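Local coordinates for protein glycoside hydrolase family 5 (Aspergillus oryzae, PDB 6LA0) that hydrolyses glycosidic bonds as a secreted family 5 rutinosidase, and possibly also acts on beta-1,3-glucans, at residues A[29-34]-A[132-137]; A[89-94]-A[331-336]; A[99-104]-A[161-166]; A[189-194]-A[199-204]. All coordinates share one frame; numbering follows the deposited sequence.

Interaction 1: A[29-34]-A[132-137]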
loop_
_atom_site.group_PDB
_atom_site.type_symbol
_atom_site.label_atom_id
_atom_site.label_comp_id
_atom_site.label_asym_id
_atom_site.label_seq_id
_atom_site.Cartn_x
_atom_site.Cartn_y
_atom_site.Cartn_z
ATOM N N VAL A 29 -8.593 -4.514 2.656
ATOM C CA VAL A 29 -8.706 -4.634 1.207
ATOM C C VAL A 29 -8.499 -6.105 0.875
ATOM O O VAL A 29 -7.503 -6.694 1.307
ATOM C CB VAL A 29 -7.641 -3.778 0.489
ATOM C CG1 VAL A 29 -7.673 -4.009 -1.019
ATOM C CG2 VAL A 29 -7.807 -2.294 0.814
ATOM N N GLN A 30 -9.421 -6.704 0.125
ATOM C CA GLN A 30 -9.350 -8.136 -0.159
ATOM C C GLN A 30 -8.768 -8.377 -1.547
ATOM O O GLN A 30 -9.158 -7.715 -2.512
ATOM C CB GLN A 30 -10.736 -8.802 -0.056
ATOM C CG GLN A 30 -11.546 -8.424 1.185
ATOM C CD GLN A 30 -10.786 -8.651 2.468
ATOM O OE1 GLN A 30 -10.043 -9.629 2.601
ATOM N NE2 GLN A 30 -10.946 -7.747 3.416
ATOM N N GLU A 31 -7.837 -9.342 -1.636
ATOM C CA GLU A 31 -7.177 -9.722 -2.878
ATOM C C GLU A 31 -6.990 -11.234 -2.908
ATOM O O GLU A 31 -6.741 -11.859 -1.869
ATOM C CB GLU A 31 -5.819 -9.033 -3.033
ATOM C CG GLU A 31 -5.884 -7.521 -3.057
ATOM C CD GLU A 31 -4.513 -6.898 -3.151
ATOM O OE1 GLU A 31 -3.738 -7.338 -4.023
ATOM O OE2 GLU A 31 -4.220 -5.994 -2.342
ATOM N N SER A 32 -7.105 -11.814 -4.103
ATOM C CA SER A 32 -7.172 -13.268 -4.230
ATOM C C SER A 32 -5.876 -13.948 -3.777
ATOM O O SER A 32 -5.908 -15.026 -3.176
ATOM C CB SER A 32 -7.497 -13.630 -5.680
ATOM O OG SER A 32 -6.395 -13.341 -6.531
ATOM N N THR A 33 -4.726 -13.338 -4.071
ATOM C CA THR A 33 -3.435 -13.987 -3.874
ATOM C C THR A 33 -3.010 -14.096 -2.409
ATOM O O THR A 33 -2.154 -14.921 -2.094
ATOM C CB THR A 33 -2.371 -13.210 -4.646
ATOM O OG1 THR A 33 -2.443 -11.822 -4.278
ATOM C CG2 THR A 33 -2.634 -13.312 -6.136
ATOM N N ILE A 34 -3.550 -13.266 -1.513
ATOM C CA ILE A 34 -2.943 -13.150 -0.188
ATOM C C ILE A 34 -3.423 -14.253 0.748
ATOM O O ILE A 34 -2.658 -14.725 1.600
ATOM C CB ILE A 34 -3.202 -11.751 0.404
ATOM C CG1 ILE A 34 -2.602 -10.654 -0.500
ATOM C CG2 ILE A 34 -2.621 -11.660 1.807
ATOM C CD1 ILE A 34 -2.900 -9.234 -0.065
ATOM N N ASP A 132 -3.777 4.372 3.830
ATOM C CA ASP A 132 -3.725 4.317 2.372
ATOM C C ASP A 132 -5.142 4.125 1.838
ATOM O O ASP A 132 -5.838 3.194 2.242
ATOM C CB ASP A 132 -2.764 3.202 1.924
ATOM C CG ASP A 132 -3.070 2.655 0.535
ATOM O OD1 ASP A 132 -3.247 3.438 -0.410
ATOM O OD2 ASP A 132 -3.115 1.419 0.375
ATOM N N VAL A 133 -5.589 5.031 0.970
ATOM C CA VAL A 133 -6.868 4.869 0.286
ATOM C C VAL A 133 -6.553 4.194 -1.041
ATOM O O VAL A 133 -6.145 4.846 -2.007
ATOM C CB VAL A 133 -7.614 6.192 0.093
ATOM C CG1 VAL A 133 -9.016 5.907 -0.459
ATOM C CG2 VAL A 133 -7.688 6.996 1.413
ATOM N N HIS A 134 -6.732 2.869 -1.064
ATOM C CA HIS A 134 -6.286 2.025 -2.158
ATOM C C HIS A 134 -7.152 2.216 -3.399
ATOM O O HIS A 134 -6.634 2.239 -4.521
ATOM C CB HIS A 134 -6.330 0.558 -1.691
ATOM C CG HIS A 134 -5.164 -0.287 -2.118
ATOM N ND1 HIS A 134 -3.850 0.054 -1.863
ATOM C CD2 HIS A 134 -5.125 -1.486 -2.750
ATOM C CE1 HIS A 134 -3.055 -0.894 -2.332
ATOM N NE2 HIS A 134 -3.804 -1.832 -2.886
ATOM N N SER A 135 -8.471 2.323 -3.213
ATOM C CA SER A 135 -9.457 2.469 -4.276
ATOM C C SER A 135 -10.159 3.824 -4.192
ATOM O O SER A 135 -10.223 4.450 -3.130
ATOM C CB SER A 135 -10.496 1.323 -4.213
ATOM O OG SER A 135 -10.803 1.004 -2.872
ATOM N N LEU A 136 -10.635 4.301 -5.338
ATOM C CA LEU A 136 -11.393 5.542 -5.410
ATOM C C LEU A 136 -12.632 5.317 -6.266
ATOM O O LEU A 136 -12.644 4.429 -7.134
ATOM C CB LEU A 136 -10.553 6.703 -5.991
ATOM C CG LEU A 136 -9.441 7.247 -5.083
ATOM C CD1 LEU A 136 -8.637 8.307 -5.819
ATOM C CD2 LEU A 136 -9.975 7.808 -3.768
ATOM N N PRO A 137 -13.695 6.084 -6.021
ATOM C CA PRO A 137 -14.958 5.895 -6.756
ATOM C C PRO A 137 -14.779 5.917 -8.267
ATOM O O PRO A 137 -14.154 6.816 -8.825
ATOM C CB PRO A 137 -15.813 7.077 -6.285
ATOM C CG PRO A 137 -15.297 7.397 -4.907
ATOM C CD PRO A 137 -13.810 7.093 -4.948
HETATM O O HOH W 1 -2.145 -4.207 -3.322
#
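The imidazole of His134 is the flat group at the centre of this contact. Asp132 OD1 and a water lie at its edge, in its plane, whereas Val29 CG1 and Glu31 OE2 approach obliquely. Val29 and His134 cross at about a right angle. The valine divides its contact between two methyls: CG1, anti to the backbone N (chi1 175°), lies 4.0 Å from His134 CD2, while Val29 CG2 reaches His134 CB at 4.1 Å. The polar side of the contact is indirect, because Glu31 OE2 stays 4.2 Å from His134 NE2 and a single water joins them. That water donates to Glu31 OE2 at 2.9 Å, and its oxygen is also 2.9 Å from His134 NE2. On the other side of the ring, His134 ND1 donates to Asp132 OD2 over 2.7 Å. The carboxylate uses its syn lone pair, yet the bond is bent, 137° at the hydrogen, with the acceptor 28° out of the ring plane. With both nitrogens engaged, the rotation of the ring is restrained. Pro91 of strand 87-92 packs against Val29 and His134, and Asn190 also touches the ring. A His-carboxylate hydrogen bond just past the end of strand 128-133, met by the loop after strand 19-23, belongs to the C-terminal rim of a TIM barrel, where such enzymes place their active sites.

Interaction 2: A[89-94]-A[331-336]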
loop_
_atom_site.group_PDB
_atom_site.type_symbol
_atom_site.label_atom_id
_atom_site.label_comp_id
_atom_site.label_asym_id
_atom_site.label_seq_id
_atom_site.Cartn_x
_atom_site.Cartn_y
_atom_site.Cartn_z
ATOM N N ARG A 89 1.856 0.418 6.977
ATOM C CA ARG A 89 1.038 0.900 5.869
ATOM C C ARG A 89 -0.227 0.053 5.818
ATOM O O ARG A 89 -0.150 -1.175 5.708
ATOM C CB ARG A 89 1.773 0.829 4.534
ATOM C CG ARG A 89 0.978 1.429 3.363
ATOM C CD ARG A 89 1.890 1.619 2.143
ATOM N NE ARG A 89 1.220 2.192 0.969
ATOM C CZ ARG A 89 0.817 1.492 -0.088
ATOM N NH1 ARG A 89 0.975 0.183 -0.112
ATOM N NH2 ARG A 89 0.250 2.100 -1.130
ATOM N N ILE A 90 -1.379 0.708 5.883
ATOM C CA ILE A 90 -2.664 0.039 6.038
ATOM C C ILE A 90 -3.550 0.415 4.855
ATOM O O ILE A 90 -4.171 1.480 4.843
ATOM C CB ILE A 90 -3.326 0.410 7.375
ATOM C CG1 ILE A 90 -2.283 0.351 8.501
ATOM C CG2 ILE A 90 -4.540 -0.499 7.650
ATOM C CD1 ILE A 90 -2.856 0.483 9.897
ATOM N N PRO A 91 -3.634 -0.438 3.838
ATOM C CA PRO A 91 -4.575 -0.190 2.739
ATOM C C PRO A 91 -6.031 -0.325 3.183
ATOM O O PRO A 91 -6.402 -1.259 3.900
ATOM C CB PRO A 91 -4.207 -1.276 1.712
ATOM C CG PRO A 91 -2.780 -1.607 2.019
ATOM C CD PRO A 91 -2.686 -1.522 3.516
ATOM N N THR A 92 -6.858 0.628 2.743
ATOM C CA THR A 92 -8.297 0.607 2.982
ATOM C C THR A 92 -9.023 0.822 1.662
ATOM O O THR A 92 -8.480 1.415 0.725
ATOM C CB THR A 92 -8.746 1.693 3.982
ATOM O OG1 THR A 92 -8.570 2.987 3.396
ATOM C CG2 THR A 92 -7.942 1.622 5.287
ATOM N N THR A 93 -10.271 0.362 1.592
ATOM C CA THR A 93 -11.073 0.707 0.425
ATOM C C THR A 93 -11.795 2.029 0.680
ATOM O O THR A 93 -11.931 2.490 1.819
ATOM C CB THR A 93 -12.095 -0.378 0.081
ATOM O OG1 THR A 93 -13.137 -0.373 1.067
ATOM C CG2 THR A 93 -11.443 -1.763 -0.004
ATOM N N TYR A 94 -12.251 2.650 -0.404
ATOM C CA TYR A 94 -12.985 3.896 -0.235
ATOM C C TYR A 94 -14.270 3.655 0.542
ATOM O O TYR A 94 -14.772 4.566 1.207
ATOM C CB TYR A 94 -13.273 4.544 -1.589
ATOM C CG TYR A 94 -14.202 3.782 -2.521
ATOM C CD1 TYR A 94 -15.560 3.605 -2.217
ATOM C CD2 TYR A 94 -13.739 3.286 -3.730
ATOM C CE1 TYR A 94 -16.396 2.920 -3.074
ATOM C CE2 TYR A 94 -14.583 2.600 -4.604
ATOM C CZ TYR A 94 -15.917 2.424 -4.262
ATOM O OH TYR A 94 -16.761 1.755 -5.127
ATOM N N CYS A 331 8.284 -0.490 3.318
ATOM C CA CYS A 331 7.273 -1.371 3.909
ATOM C C CYS A 331 7.157 -2.623 3.052
ATOM O O CYS A 331 6.823 -2.533 1.867
ATOM C CB CYS A 331 5.899 -0.692 3.989
ATOM S SG CYS A 331 5.712 0.481 5.361
ATOM N N TYR A 332 7.360 -3.789 3.655
ATOM C CA TYR A 332 7.266 -5.025 2.887
ATOM C C TYR A 332 5.810 -5.362 2.573
ATOM O O TYR A 332 4.905 -5.089 3.363
ATOM C CB TYR A 332 7.924 -6.179 3.661
ATOM C CG TYR A 332 8.295 -7.371 2.805
ATOM C CD1 TYR A 332 9.537 -7.431 2.152
ATOM C CD2 TYR A 332 7.420 -8.439 2.652
ATOM C CE1 TYR A 332 9.877 -8.530 1.358
ATOM C CE2 TYR A 332 7.759 -9.548 1.861
ATOM C CZ TYR A 332 8.982 -9.581 1.217
ATOM O OH TYR A 332 9.290 -10.686 0.436
ATOM N N TRP A 333 5.588 -5.969 1.399
ATOM C CA TRP A 333 4.296 -6.561 1.056
ATOM C C TRP A 333 4.427 -8.080 1.171
ATOM O O TRP A 333 5.019 -8.711 0.294
ATOM C CB TRP A 333 3.849 -6.174 -0.357
ATOM C CG TRP A 333 2.412 -6.547 -0.589
ATOM C CD1 TRP A 333 1.924 -7.780 -0.947
ATOM C CD2 TRP A 333 1.268 -5.699 -0.424
ATOM N NE1 TRP A 333 0.549 -7.738 -1.027
ATOM C CE2 TRP A 333 0.123 -6.474 -0.715
ATOM C CE3 TRP A 333 1.099 -4.352 -0.064
ATOM C CZ2 TRP A 333 -1.163 -5.954 -0.657
ATOM C CZ3 TRP A 333 -0.190 -3.837 -0.013
ATOM C CH2 TRP A 333 -1.303 -4.642 -0.304
ATOM N N THR A 334 3.854 -8.681 2.219
ATOM C CA THR A 334 2.954 -8.062 3.192
ATOM C C THR A 334 3.164 -8.790 4.537
ATOM O O THR A 334 3.955 -9.729 4.604
ATOM C CB THR A 334 1.489 -8.170 2.729
ATOM O OG1 THR A 334 0.611 -7.615 3.717
ATOM C CG2 THR A 334 1.132 -9.642 2.465
ATOM N N ALA A 335 2.487 -8.357 5.605
ATOM C CA ALA A 335 2.784 -8.893 6.936
ATOM C C ALA A 335 2.511 -10.392 7.022
ATOM O O ALA A 335 3.340 -11.161 7.541
ATOM C CB ALA A 335 1.982 -8.145 8.000
ATOM N N LYS A 336 1.332 -10.824 6.551
ATOM C CA LYS A 336 0.914 -12.225 6.549
ATOM C C LYS A 336 0.381 -12.609 5.171
ATOM O O LYS A 336 -0.405 -11.871 4.568
ATOM C CB LYS A 336 -0.170 -12.476 7.613
ATOM C CG LYS A 336 0.274 -12.127 9.025
ATOM C CD LYS A 336 -0.845 -12.346 10.028
ATOM C CE LYS A 336 -0.808 -13.755 10.598
ATOM N NZ LYS A 336 -1.812 -13.957 11.715
#
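A non-proline cis peptide joins Trp333 to Thr334 near the end of strand 329-332, a feature well known in family 5 hydrolases, and the indole beside it meets Arg89 and Pro91. Pro91 CG lies 4.0 Å from Trp333 CZ3 and 4.1 Å from Trp333 CH2, an apolar contact oblique to the ring, in which the two side chains pass in opposite directions. Arg89 NH1 comes instead to the indole edge near its plane, 4.2 Å from Trp333 CZ3. Guanidinium and indole planes are 60° apart, so this is no stack. An extended chain with CG anti to the backbone N (chi1 -176°) carries the arginine's charge there, and its base is met by Cys331, whose SG lies 4.0 Å from Arg89 CB. The charge itself is held elsewhere: NE by a salt bridge to Glu187, NH1 by another to Glu298 and a hydrogen bond to Asn23. Thr334 CB sits 3.7 Å above the plane of the Trp333 ring, near its rim. Strand 19-23 runs between strands 87-92 and 329-332 in the parallel sheet, and strand 294-303 packs against Cys331 and Trp333 through Phe295 and Glu298.

Interaction 3: A[99-104]-A[161-166]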
loop_
_atom_site.group_PDB
_atom_site.type_symbol
_atom_site.label_atom_id
_atom_site.label_comp_id
_atom_site.label_asym_id
_atom_site.label_seq_id
_atom_site.Cartn_x
_atom_site.Cartn_y
_atom_site.Cartn_z
ATOM N N LYS A 99 -20.257 5.836 1.766
ATOM C CA LYS A 99 -21.191 4.877 1.183
ATOM C C LYS A 99 -21.563 5.408 -0.194
ATOM O O LYS A 99 -22.443 6.267 -0.325
ATOM C CB LYS A 99 -22.426 4.675 2.056
ATOM C CG LYS A 99 -23.129 3.342 1.783
ATOM C CD LYS A 99 -23.880 3.245 0.442
ATOM C CE LYS A 99 -25.066 2.263 0.519
ATOM N NZ LYS A 99 -25.656 1.978 -0.831
ATOM N N LEU A 100 -20.905 4.876 -1.209
ATOM C CA LEU A 100 -21.108 5.330 -2.578
ATOM C C LEU A 100 -22.310 4.623 -3.195
ATOM O O LEU A 100 -22.348 3.386 -3.211
ATOM C CB LEU A 100 -19.852 5.060 -3.394
ATOM C CG LEU A 100 -19.826 5.574 -4.825
ATOM C CD1 LEU A 100 -19.586 7.049 -4.764
ATOM C CD2 LEU A 100 -18.738 4.888 -5.631
ATOM N N PRO A 101 -23.312 5.349 -3.687
ATOM C CA PRO A 101 -24.398 4.682 -4.412
ATOM C C PRO A 101 -23.851 3.986 -5.650
ATOM O O PRO A 101 -22.990 4.512 -6.362
ATOM C CB PRO A 101 -25.349 5.832 -4.771
ATOM C CG PRO A 101 -24.972 6.959 -3.842
ATOM C CD PRO A 101 -23.499 6.810 -3.624
ATOM N N GLY A 102 -24.338 2.771 -5.883
ATOM C CA GLY A 102 -23.890 1.979 -7.009
ATOM C C GLY A 102 -22.740 1.032 -6.729
ATOM O O GLY A 102 -22.495 0.138 -7.544
ATOM N N SER A 103 -22.037 1.185 -5.603
ATOM C CA SER A 103 -20.856 0.371 -5.322
ATOM C C SER A 103 -21.256 -0.992 -4.777
ATOM O O SER A 103 -22.214 -1.112 -4.004
ATOM C CB SER A 103 -19.935 1.070 -4.317
ATOM O OG SER A 103 -18.736 0.325 -4.063
ATOM N N GLN A 104 -20.505 -2.022 -5.164
ATOM C CA GLN A 104 -20.701 -3.346 -4.591
ATOM C C GLN A 104 -19.643 -3.697 -3.555
ATOM O O GLN A 104 -19.643 -4.822 -3.049
ATOM C CB GLN A 104 -20.737 -4.410 -5.691
ATOM C CG GLN A 104 -21.952 -4.306 -6.612
ATOM C CD GLN A 104 -23.263 -4.665 -5.918
ATOM O OE1 GLN A 104 -23.283 -5.400 -4.934
ATOM N NE2 GLN A 104 -24.361 -4.138 -6.433
ATOM N N PHE A 161 -14.874 12.559 -8.675
ATOM C CA PHE A 161 -13.956 13.490 -8.019
ATOM C C PHE A 161 -14.552 14.047 -6.727
ATOM O O PHE A 161 -13.882 14.087 -5.687
ATOM C CB PHE A 161 -13.587 14.622 -8.992
ATOM C CG PHE A 161 -12.420 15.458 -8.546
ATOM C CD1 PHE A 161 -11.137 15.194 -9.016
ATOM C CD2 PHE A 161 -12.602 16.528 -7.682
ATOM C CE1 PHE A 161 -10.057 15.961 -8.610
ATOM C CE2 PHE A 161 -11.529 17.306 -7.280
ATOM C CZ PHE A 161 -10.251 17.018 -7.738
ATOM N N ASP A 162 -15.814 14.487 -6.772
ATOM C CA ASP A 162 -16.448 15.021 -5.570
ATOM C C ASP A 162 -16.480 13.975 -4.456
ATOM O O ASP A 162 -16.103 14.257 -3.310
ATOM C CB ASP A 162 -17.862 15.515 -5.895
ATOM C CG ASP A 162 -18.458 16.324 -4.770
ATOM O OD1 ASP A 162 -17.661 16.847 -3.959
ATOM O OD2 ASP A 162 -19.709 16.429 -4.685
ATOM N N TYR A 163 -16.919 12.757 -4.780
ATOM C CA TYR A 163 -16.929 11.682 -3.794
ATOM C C TYR A 163 -15.531 11.384 -3.260
ATOM O O TYR A 163 -15.377 11.040 -2.080
ATOM C CB TYR A 163 -17.521 10.410 -4.408
ATOM C CG TYR A 163 -19.037 10.349 -4.444
ATOM C CD1 TYR A 163 -19.786 10.428 -3.274
ATOM C CD2 TYR A 163 -19.720 10.201 -5.650
ATOM C CE1 TYR A 163 -21.175 10.368 -3.303
ATOM C CE2 TYR A 163 -21.120 10.125 -5.683
ATOM C CZ TYR A 163 -21.834 10.213 -4.509
ATOM O OH TYR A 163 -23.221 10.137 -4.537
ATOM N N SER A 164 -14.503 11.508 -4.107
ATOM C CA SER A 164 -13.144 11.232 -3.652
ATOM C C SER A 164 -12.715 12.240 -2.591
ATOM O O SER A 164 -12.124 11.864 -1.576
ATOM C CB SER A 164 -12.162 11.244 -4.838
ATOM O OG SER A 164 -12.400 10.166 -5.750
ATOM N N MET A 165 -13.027 13.531 -2.790
ATOM C CA MET A 165 -12.665 14.523 -1.777
ATOM C C MET A 165 -13.454 14.321 -0.487
ATOM O O MET A 165 -12.931 14.581 0.602
ATOM C CB MET A 165 -12.864 15.948 -2.309
ATOM C CG MET A 165 -11.973 16.313 -3.485
ATOM S SD MET A 165 -10.217 16.037 -3.179
ATOM C CE MET A 165 -9.905 17.098 -1.765
ATOM N N GLN A 166 -14.697 13.852 -0.577
ATOM C CA GLN A 166 -15.415 13.476 0.639
ATOM C C GLN A 166 -14.707 12.335 1.374
ATOM O O GLN A 166 -14.634 12.332 2.611
ATOM C CB GLN A 166 -16.858 13.115 0.288
ATOM C CG GLN A 166 -17.651 14.322 -0.227
ATOM C CD GLN A 166 -19.106 14.001 -0.505
ATOM O OE1 GLN A 166 -19.712 13.160 0.157
ATOM N NE2 GLN A 166 -19.670 14.663 -1.499
#
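Tyr163, Leu100 and Pro101 carry nearly all of this contact, and the phenol ring of Tyr163 receives both others. Leu100 sets one methyl, CD1, over a face of the ring in a CH-pi contact. This carbon is 3.4 Å from the ring centroid and only 16° off the normal, with Tyr163 CD2 its nearest atom at 3.3 Å. The fit is tight. Leu100 reaches over the ring because its CG stands anti to the backbone N (chi1 -175°). Pro101 takes the phenol end: its CD lies 3.5 Å from Tyr163 OH and 3.9 Å from Tyr163 CZ, oblique to the ring, while Pro101 CG is 3.7 Å from the same OH. The hydroxyl thus rests against carbon, on the more exposed side of the contact. Leu100 opens a type II beta turn that closes at Ser103, whose N bonds to Leu100 O, and Gly102 supplies the positive phi such a turn requires. Pro137 touches both Leu100 and Tyr163, and the sugar linked to Asn157 lies against Leu100. Here the loop that follows strand 87-92 packs on helix 158-176 through this CH-pi contact, in the outer helical layer of the TIM barrel.

Interaction 4: A[189-194]-A[199-204]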
loop_
_atom_site.group_PDB
_atom_site.type_symbol
_atom_site.label_atom_id
_atom_site.label_comp_id
_atom_site.label_asym_id
_atom_site.label_seq_id
_atom_site.Cartn_x
_atom_site.Cartn_y
_atom_site.Cartn_z
ATOM N N MET A 189 -4.327 7.937 -2.697
ATOM C CA MET A 189 -4.595 7.034 -3.817
ATOM C C MET A 189 -3.456 6.025 -3.904
ATOM O O MET A 189 -2.452 6.137 -3.204
ATOM C CB MET A 189 -4.747 7.801 -5.136
ATOM C CG MET A 189 -3.425 8.305 -5.705
ATOM S SD MET A 189 -3.566 9.730 -6.800
ATOM C CE MET A 189 -4.686 9.145 -8.065
ATOM N N ASN A 190 -3.620 5.050 -4.797
ATOM C CA ASN A 190 -2.653 3.969 -4.958
ATOM C C ASN A 190 -2.680 3.481 -6.399
ATOM O O ASN A 190 -3.750 3.150 -6.919
ATOM C CB ASN A 190 -2.957 2.805 -4.007
ATOM C CG ASN A 190 -2.021 1.632 -4.208
ATOM O OD1 ASN A 190 -0.872 1.655 -3.759
ATOM N ND2 ASN A 190 -2.494 0.611 -4.907
ATOM N N GLU A 191 -1.500 3.455 -7.028
ATOM C CA GLU A 191 -1.254 2.935 -8.374
ATOM C C GLU A 191 -2.306 3.312 -9.430
ATOM O O GLU A 191 -2.884 2.430 -10.073
ATOM C CB GLU A 191 -1.042 1.425 -8.330
ATOM C CG GLU A 191 0.176 1.030 -7.502
ATOM C CD GLU A 191 0.458 -0.474 -7.504
ATOM O OE1 GLU A 191 -0.362 -1.231 -8.078
ATOM O OE2 GLU A 191 1.504 -0.897 -6.938
ATOM N N PRO A 192 -2.514 4.608 -9.683
ATOM C CA PRO A 192 -3.412 4.996 -10.782
ATOM C C PRO A 192 -2.767 4.729 -12.137
ATOM O O PRO A 192 -1.656 5.193 -12.411
ATOM C CB PRO A 192 -3.632 6.496 -10.548
ATOM C CG PRO A 192 -2.356 6.942 -9.873
ATOM C CD PRO A 192 -2.009 5.787 -8.951
ATOM N N THR A 193 -3.471 3.980 -12.989
ATOM C CA THR A 193 -3.033 3.751 -14.364
ATOM C C THR A 193 -4.237 3.815 -15.296
ATOM O O THR A 193 -5.352 3.447 -14.913
ATOM C CB THR A 193 -2.334 2.387 -14.547
ATOM O OG1 THR A 193 -3.250 1.329 -14.249
ATOM C CG2 THR A 193 -1.117 2.266 -13.644
ATOM N N ASP A 194 -4.004 4.263 -16.541
ATOM C CA ASP A 194 -5.050 4.229 -17.558
ATOM C C ASP A 194 -4.686 3.461 -18.829
ATOM O O ASP A 194 -5.498 3.431 -19.757
ATOM C CB ASP A 194 -5.495 5.665 -17.928
ATOM C CG ASP A 194 -4.377 6.502 -18.551
ATOM O OD1 ASP A 194 -3.223 6.035 -18.646
ATOM O OD2 ASP A 194 -4.666 7.644 -18.944
ATOM N N SER A 199 0.977 -5.819 -20.018
ATOM C CA SER A 199 2.421 -6.040 -20.015
ATOM C C SER A 199 3.214 -4.784 -19.672
ATOM O O SER A 199 4.407 -4.892 -19.366
ATOM C CB SER A 199 2.885 -6.592 -21.370
ATOM O OG SER A 199 2.535 -5.730 -22.442
ATOM N N VAL A 200 2.589 -3.603 -19.712
ATOM C CA VAL A 200 3.255 -2.360 -19.336
ATOM C C VAL A 200 2.881 -1.900 -17.933
ATOM O O VAL A 200 3.308 -0.813 -17.511
ATOM C CB VAL A 200 2.967 -1.244 -20.361
ATOM C CG1 VAL A 200 3.075 -1.791 -21.773
ATOM C CG2 VAL A 200 1.593 -0.617 -20.121
ATOM N N PHE A 201 2.100 -2.689 -17.198
ATOM C CA PHE A 201 1.817 -2.344 -15.813
ATOM C C PHE A 201 3.103 -2.392 -14.997
ATOM O O PHE A 201 3.993 -3.212 -15.242
ATOM C CB PHE A 201 0.775 -3.286 -15.212
ATOM C CG PHE A 201 0.229 -2.821 -13.884
ATOM C CD1 PHE A 201 -0.794 -1.882 -13.824
ATOM C CD2 PHE A 201 0.741 -3.327 -12.694
ATOM C CE1 PHE A 201 -1.298 -1.460 -12.600
ATOM C CE2 PHE A 201 0.250 -2.911 -11.474
ATOM C CZ PHE A 201 -0.775 -1.976 -11.423
ATOM N N GLY A 202 3.197 -1.489 -14.026
ATOM C CA GLY A 202 4.405 -1.323 -13.250
ATOM C C GLY A 202 5.479 -0.478 -13.902
ATOM O O GLY A 202 6.565 -0.339 -13.327
ATOM N N THR A 203 5.221 0.086 -15.076
ATOM C CA THR A 203 6.190 0.899 -15.792
ATOM C C THR A 203 5.609 2.285 -16.051
ATOM O O THR A 203 4.393 2.486 -15.942
ATOM C CB THR A 203 6.612 0.242 -17.122
ATOM O OG1 THR A 203 5.523 0.268 -18.055
ATOM C CG2 THR A 203 7.071 -1.206 -16.901
ATOM N N PRO A 204 6.455 3.276 -16.358
ATOM C CA PRO A 204 5.941 4.637 -16.597
ATOM C C PRO A 204 4.843 4.732 -17.648
ATOM O O PRO A 204 3.888 5.503 -17.463
ATOM C CB PRO A 204 7.196 5.405 -17.029
ATOM C CG PRO A 204 8.304 4.712 -16.312
ATOM C CD PRO A 204 7.929 3.253 -16.271
#
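Glu191 and Thr193 close on the rim of the Phe201 ring, and this is where the contact is tight. Glu191 OE1 meets the far end of the ring, 3.5 Å from Phe201 CZ and 3.8 Å from Phe201 CE2, lying near the ring plane at its edge. Carboxylate and ring planes are 67° apart, and the two side chains cross at about a right angle. An oxygen set against ring C-H groups in this way is probably favoured electrostatically, although no hydrogen bond links the segments. Thr193 takes the neighbouring part of the rim: its OG1 is in the ring plane, 3.8 Å from Phe201 CE1, and its CG2 is 3.9 Å from the same carbon. With CG anti to the backbone N (chi1 -168°), Phe201 brings its ring to both residues. The other carboxylate oxygen, Glu191 OE2, is bonded to His262 ND1, which restrains the group from turning.

Beyond the ring the chain becomes looser and more solvent-exposed. Val200 to Thr203 form a type II beta turn, with exposed Gly202 at the position where its positive phi is needed. The turn is closed by Thr203 N bonding to Val200 O at 3.2 Å. Phe241 meets Phe201 edge-to-face. Both segments belong to the long loop between strand 184-187 and helix 209-229. It includes the Asn-Glu-Pro signature of family 5 at residues 190-192, and Glu298 of strand 294-303 touches both Asn190 and Glu191.

The four contacts lie within one barrel, three linking parts distant in the chain and interaction 4 staying inside one loop. Interaction 2 spans most of the chain, and interactions 3 and 4 are nested within its loop; interaction 1 alternates with interactions 2 and 3 but closes before interaction 4 opens. Interactions 1 and 2, centres 9 Å apart, share the parallel sheet, where Thr92 bonds through its backbone to Asp132 and His134. Arg89 NH2 bonds to Asn190 OD1, tying interaction 2 to interaction 4. Interaction 3 lies farther out on helix 158-176, reached through Pro137 and through Tyr94, which meets Ser103 and Leu100. Interactions 3 and 4 do not touch (nearest atoms about 8 Å apart), but each touches both interactions 1 and 2.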